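Local coordinates for protein dual function macrocyclase-peptidase POPB (Galerina marginata, PDB 5N4B) that cleaves peptide bonds after proline and macrocyclises toxin precursor peptides in amanitin biosynthesis, as a serine peptidase of the prolyl oligopeptidase family, at residues A[151-160]-A[171-179]. The protein carries 1 engineered substitution. Numbering follows the deposited sequence.
Sequences FSPDGKFFAY and TIYVRSTSS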
ATOM      1  N   PHE A 151      14.660   7.487  13.078  1.00  9.50           N
ATOM      2  CA  PHE A 151      15.767   8.012  13.868  1.00  9.80           C
ATOM      3  C   PHE A 151      15.604   9.514  14.061  1.00 10.21           C
ATOM      4  O   PHE A 151      15.137  10.240  13.180  1.00 11.02           O
ATOM      5  CB  PHE A 151      17.083   7.784  13.145  1.00 10.91           C
ATOM      6  CG  PHE A 151      17.583   6.366  13.179  1.00 10.46           C
ATOM      7  CD1 PHE A 151      18.218   5.829  14.281  1.00 12.33           C
ATOM      8  CD2 PHE A 151      17.440   5.588  12.050  1.00 10.55           C
ATOM      9  CE1 PHE A 151      18.715   4.533  14.267  1.00 14.63           C
ATOM     10  CE2 PHE A 151      17.981   4.283  12.054  1.00 13.19           C
ATOM     11  CZ  PHE A 151      18.589   3.782  13.176  1.00 15.07           C
ATOM     12  N   SER A 152      16.090   9.994  15.203  1.00 11.81           N
ATOM     13  CA  SER A 152      16.138  11.423  15.445  1.00 12.43           C
ATOM     14  C   SER A 152      17.166  12.088  14.526  1.00 12.82           C
ATOM     15  O   SER A 152      18.131  11.454  14.077  1.00 12.21           O
ATOM     16  CB  SER A 152      16.463  11.726  16.895  1.00 12.61           C
ATOM     17  OG  SER A 152      17.705  11.173  17.278  1.00 14.06           O
ATOM     18  N   PRO A 153      16.972  13.382  14.250  1.00 12.36           N
ATOM     19  CA  PRO A 153      17.883  14.092  13.358  1.00 14.89           C
ATOM     20  C   PRO A 153      19.313  14.068  13.837  1.00 14.64           C
ATOM     21  O   PRO A 153      20.240  14.007  13.035  1.00 14.77           O
ATOM     22  CB  PRO A 153      17.286  15.509  13.335  1.00 14.67           C
ATOM     23  CG  PRO A 153      15.914  15.371  13.692  1.00 17.19           C
ATOM     24  CD  PRO A 153      15.771  14.170  14.563  1.00 15.04           C
ATOM     25  N   ASP A 154      19.545  14.084  15.156  1.00 14.40           N
ATOM     26  CA  ASP A 154      20.900  14.055  15.700  1.00 14.86           C
ATOM     27  C   ASP A 154      21.490  12.663  15.760  1.00 15.08           C
ATOM     28  O   ASP A 154      22.647  12.529  16.185  1.00 18.51           O
ATOM     29  CB  ASP A 154      20.947  14.767  17.050  1.00 15.26           C
ATOM     30  CG  ASP A 154      20.225  14.065  18.171  1.00 17.91           C
ATOM     31  OD1 ASP A 154      19.720  12.968  17.959  1.00 16.94           O
ATOM     32  OD2 ASP A 154      20.216  14.624  19.319  1.00 21.06           O
ATOM     33  N   GLY A 155      20.735  11.641  15.385  1.00 13.60           N
ATOM     34  CA  GLY A 155      21.256  10.301  15.353  1.00 16.30           C
ATOM     35  C   GLY A 155      21.367   9.637  16.694  1.00 17.66           C
ATOM     36  O   GLY A 155      21.949   8.543  16.755  1.00 23.83           O
ATOM     37  N   LYS A 156      20.885  10.260  17.770  1.00 14.58           N
ATOM     38  CA  LYS A 156      21.035   9.708  19.114  1.00 17.00           C
ATOM     39  C   LYS A 156      19.938   8.751  19.506  1.00 14.79           C
ATOM     40  O   LYS A 156      20.171   7.910  20.375  1.00 15.30           O
ATOM     41  CB  LYS A 156      21.118  10.843  20.150  1.00 18.49           C
ATOM     42  CG  LYS A 156      22.390  11.681  19.931  1.00 23.53           C
ATOM     43  CD  LYS A 156      22.567  12.845  20.948  1.00 32.13           C
ATOM     44  CE  LYS A 156      22.937  12.343  22.354  1.00 53.33           C
ATOM     45  NZ  LYS A 156      23.212  13.480  23.320  1.00 61.94           N
ATOM     46  N   PHE A 157      18.742   8.843  18.899  1.00 15.17           N
ATOM     47  CA  PHE A 157      17.606   8.070  19.331  1.00 15.63           C
ATOM     48  C   PHE A 157      16.920   7.437  18.138  1.00 13.51           C
ATOM     49  O   PHE A 157      17.010   7.924  17.010  1.00 13.76           O
ATOM     50  CB  PHE A 157      16.591   8.890  20.147  1.00 15.94           C
ATOM     51  CG  PHE A 157      17.120   9.301  21.478  1.00 19.18           C
ATOM     52  CD1 PHE A 157      17.282   8.374  22.461  1.00 21.83           C
ATOM     53  CD2 PHE A 157      17.551  10.581  21.694  1.00 24.71           C
ATOM     54  CE1 PHE A 157      17.795   8.731  23.703  1.00 28.51           C
ATOM     55  CE2 PHE A 157      18.060  10.933  22.936  1.00 27.80           C
ATOM     56  CZ  PHE A 157      18.186  10.020  23.901  1.00 27.92           C
ATOM     57  N   PHE A 158      16.246   6.330  18.420  1.00 13.01           N
ATOM     58  CA  PHE A 158      15.508   5.555  17.438  1.00 11.31           C
ATOM     59  C   PHE A 158      14.121   5.323  17.993  1.00 10.93           C
ATOM     60  O   PHE A 158      13.968   4.662  19.022  1.00 13.10           O
ATOM     61  CB  PHE A 158      16.231   4.232  17.205  1.00 11.67           C
ATOM     62  CG  PHE A 158      15.543   3.263  16.250  1.00 12.69           C
ATOM     63  CD1 PHE A 158      15.480   3.536  14.885  1.00 11.02           C
ATOM     64  CD2 PHE A 158      15.003   2.069  16.695  1.00 12.55           C
ATOM     65  CE1 PHE A 158      14.946   2.625  14.019  1.00 11.21           C
ATOM     66  CE2 PHE A 158      14.456   1.170  15.812  1.00 10.12           C
ATOM     67  CZ  PHE A 158      14.388   1.447  14.508  1.00 10.81           C
ATOM     68  N   ALA A 159      13.118   5.860  17.336  1.00 11.39           N
ATOM     69  CA  ALA A 159      11.722   5.660  17.719  1.00 11.01           C
ATOM     70  C   ALA A 159      11.129   4.565  16.845  1.00 11.85           C
ATOM     71  O   ALA A 159      11.404   4.521  15.647  1.00 10.98           O
ATOM     72  CB  ALA A 159      10.932   6.945  17.554  1.00 12.74           C
ATOM     73  N   TYR A 160      10.363   3.660  17.437  1.00 10.28           N
ATOM     74  CA  TYR A 160       9.861   2.525  16.690  1.00 10.30           C
ATOM     75  C   TYR A 160       8.481   2.138  17.167  1.00 10.77           C
ATOM     76  O   TYR A 160       8.243   2.051  18.376  1.00 12.10           O
ATOM     77  CB  TYR A 160      10.797   1.327  16.744  1.00 10.65           C
ATOM     78  CG  TYR A 160      11.206   0.865  18.112  1.00 10.26           C
ATOM     79  CD1 TYR A 160      12.202   1.538  18.812  1.00 13.36           C
ATOM     80  CD2 TYR A 160      10.725  -0.317  18.679  1.00 11.82           C
ATOM     81  CE1 TYR A 160      12.651   1.101  20.053  1.00 12.36           C
ATOM     82  CE2 TYR A 160      11.197  -0.771  19.930  1.00 13.81           C
ATOM     83  CZ  TYR A 160      12.184  -0.042  20.579  1.00 12.50           C
ATOM     84  OH  TYR A 160      12.695  -0.485  21.804  1.00 16.19           O
ATOM     85  N   THR A 171       2.212   1.041  19.477  1.00 14.29           N
ATOM     86  CA  THR A 171       2.870   1.699  20.600  1.00 12.94           C
ATOM     87  C   THR A 171       4.268   2.084  20.164  1.00 14.22           C
ATOM     88  O   THR A 171       5.000   1.270  19.576  1.00 13.92           O
ATOM     89  CB  THR A 171       2.927   0.778  21.833  1.00 15.11           C
ATOM     90  OG1 THR A 171       1.578   0.379  22.140  1.00 19.62           O
ATOM     91  CG2 THR A 171       3.573   1.456  22.978  1.00 16.81           C
ATOM     92  N   ILE A 172       4.637   3.333  20.410  1.00 12.85           N
ATOM     93  CA  ILE A 172       5.953   3.838  20.030  1.00 12.46           C
ATOM     94  C   ILE A 172       6.847   3.763  21.246  1.00 14.79           C
ATOM     95  O   ILE A 172       6.496   4.240  22.343  1.00 15.39           O
ATOM     96  CB  ILE A 172       5.902   5.270  19.490  1.00 12.85           C
ATOM     97  CG1 ILE A 172       4.950   5.370  18.295  1.00 12.09           C
ATOM     98  CG2 ILE A 172       7.312   5.681  19.094  1.00 13.70           C
ATOM     99  CD1 ILE A 172       4.690   6.843  17.896  1.00 12.61           C
ATOM    100  N   TYR A 173       8.017   3.166  21.043  1.00 12.84           N
ATOM    101  CA  TYR A 173       9.102   3.069  22.001  1.00 13.65           C
ATOM    102  C   TYR A 173      10.297   3.848  21.470  1.00 12.16           C
ATOM    103  O   TYR A 173      10.357   4.198  20.283  1.00 12.80           O
ATOM    104  CB  TYR A 173       9.502   1.588  22.268  1.00 14.79           C
ATOM    105  CG  TYR A 173       8.367   0.796  22.838  1.00 15.26           C
ATOM    106  CD1 TYR A 173       8.092   0.841  24.190  1.00 16.92           C
ATOM    107  CD2 TYR A 173       7.539   0.055  22.025  1.00 15.76           C
ATOM    108  CE1 TYR A 173       7.050   0.130  24.698  1.00 17.07           C
ATOM    109  CE2 TYR A 173       6.473  -0.658  22.539  1.00 18.84           C
ATOM    110  CZ  TYR A 173       6.246  -0.613  23.893  1.00 18.99           C
ATOM    111  OH  TYR A 173       5.150  -1.301  24.410  1.00 23.90           O
ATOM    112  N   VAL A 174      11.232   4.169  22.374  1.00 14.17           N
ATOM    113  CA  VAL A 174      12.412   4.932  22.033  1.00 13.49           C
ATOM    114  C   VAL A 174      13.618   4.276  22.680  1.00 16.59           C
ATOM    115  O   VAL A 174      13.596   3.929  23.876  1.00 16.78           O
ATOM    116  CB  VAL A 174      12.321   6.397  22.489  1.00 17.65           C
ATOM    117  CG1 VAL A 174      13.565   7.218  22.028  1.00 21.33           C
ATOM    118  CG2 VAL A 174      11.014   7.032  22.031  1.00 17.10           C
ATOM    119  N   ARG A 175      14.676   4.161  21.906  1.00 14.53           N
ATOM    120  CA  ARG A 175      15.938   3.653  22.431  1.00 14.60           C
ATOM    121  C   ARG A 175      17.115   4.433  21.876  1.00 15.30           C
ATOM    122  O   ARG A 175      17.070   5.006  20.793  1.00 15.85           O
ATOM    123  CB  ARG A 175      16.158   2.142  22.165  1.00 15.03           C
ATOM    124  CG  ARG A 175      16.389   1.844  20.684  1.00 13.59           C
ATOM    125  CD  ARG A 175      16.239   0.375  20.338  1.00 13.96           C
ATOM    126  NE  ARG A 175      17.081  -0.463  21.159  1.00 16.02           N
ATOM    127  CZ  ARG A 175      16.655  -1.253  22.141  1.00 16.72           C
ATOM    128  NH1 ARG A 175      15.382  -1.408  22.452  1.00 15.92           N
ATOM    129  NH2 ARG A 175      17.553  -1.905  22.848  1.00 20.09           N
ATOM    130  N   SER A 176      18.196   4.473  22.659  1.00 17.38           N
ATOM    131  CA  SER A 176      19.436   5.052  22.192  1.00 19.37           C
ATOM    132  C   SER A 176      19.969   4.275  20.999  1.00 17.32           C
ATOM    133  O   SER A 176      19.909   3.040  20.964  1.00 18.07           O
ATOM    134  CB  SER A 176      20.477   4.969  23.319  1.00 21.12           C
ATOM    135  OG  SER A 176      21.745   5.361  22.788  1.00 23.25           O
ATOM    136  N   THR A 177      20.538   4.986  20.027  1.00 18.25           N
ATOM    137  CA  THR A 177      21.187   4.342  18.905  0.82 16.89           C
ATOM    138  C   THR A 177      22.424   3.543  19.295  1.00 20.91           C
ATOM    139  O   THR A 177      22.937   2.778  18.467  1.00 23.72           O
ATOM    140  CB  THR A 177      21.498   5.353  17.790  0.82 18.39           C
ATOM    141  OG1 THR A 177      22.352   6.432  18.242  0.82 21.57           O
ATOM    142  CG2 THR A 177      20.199   5.923  17.303  0.82 18.60           C
ATOM    143  N   SER A 178      22.929   3.753  20.502  1.00 20.24           N
ATOM    144  CA  SER A 178      24.049   2.999  21.045  0.54 21.46           C
ATOM    145  C   SER A 178      23.610   1.753  21.789  1.00 22.38           C
ATOM    146  O   SER A 178      24.453   1.071  22.359  1.00 23.52           O
ATOM    147  CB  SER A 178      24.831   3.884  22.018  0.54 20.42           C
ATOM    148  OG  SER A 178      24.056   4.154  23.170  0.54 27.26           O
ATOM    149  N   SER A 179      22.304   1.443  21.817  1.00 19.12           N
ATOM    150  CA  SER A 179      21.768   0.301  22.563  1.00 19.44           C
ATOM    151  C   SER A 179      21.066  -0.637  21.590  1.00 17.00           C
ATOM    152  O   SER A 179      19.860  -0.481  21.335  1.00 18.75           O
ATOM    153  CB  SER A 179      20.819   0.770  23.660  1.00 20.47           C
ATOM    154  OG  SER A 179      20.302  -0.312  24.409  1.00 28.31           O
TER
HETATM  155  O   HOH W   1      21.740   8.100  22.595  1.00 21.53           O
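Y160 and R175 meet on one face of an antiparallel hairpin, where strands 157-160 and 171-176 lie side by side. Backbone bonds in both directions tie F158 to R175 and Y160 to Y173. R175 CB leaves its strand on the face that also carries Y160, and CG is held between the backbone N and the carbonyl carbon (chi1 69°), which lays the chain against the tyrosine. CG and then CD pass Y160 CE1, CD at 3.7 Å. A bend at chi3 (-54°) then turns the guanidinium so that NE and NH2 grip S179 O side-on, while NH1, 2.9 Å from Y160 OH, donates to that hydroxyl within the guanidinium plane. NH1 also forms a salt bridge with D191; arginine's length and several N-H groups let it reach all three acceptors at once. The flat tyrosine serves twice: beside its bond to R175, one ring face receives Y173 CB, 3.8 Å from the ring centroid.

On the other face, A159's single methyl lets I172 CG2 come within 4.1 Å of A159 CB, with V174 close by, and V174 CG1 lies 3.9 Å from F157 CD1. Past the strand ends, T177 N donates to K156 O at 3.0 Å. G155 closes the type I turn from S152 with a positive phi, easily reached by a residue without CB.

The hairpin forms the two middle strands of a four-stranded propeller blade, between strands 144-151 and 198-201; F133 packs on Y160, while W208 and F215 of the next blade cover A159.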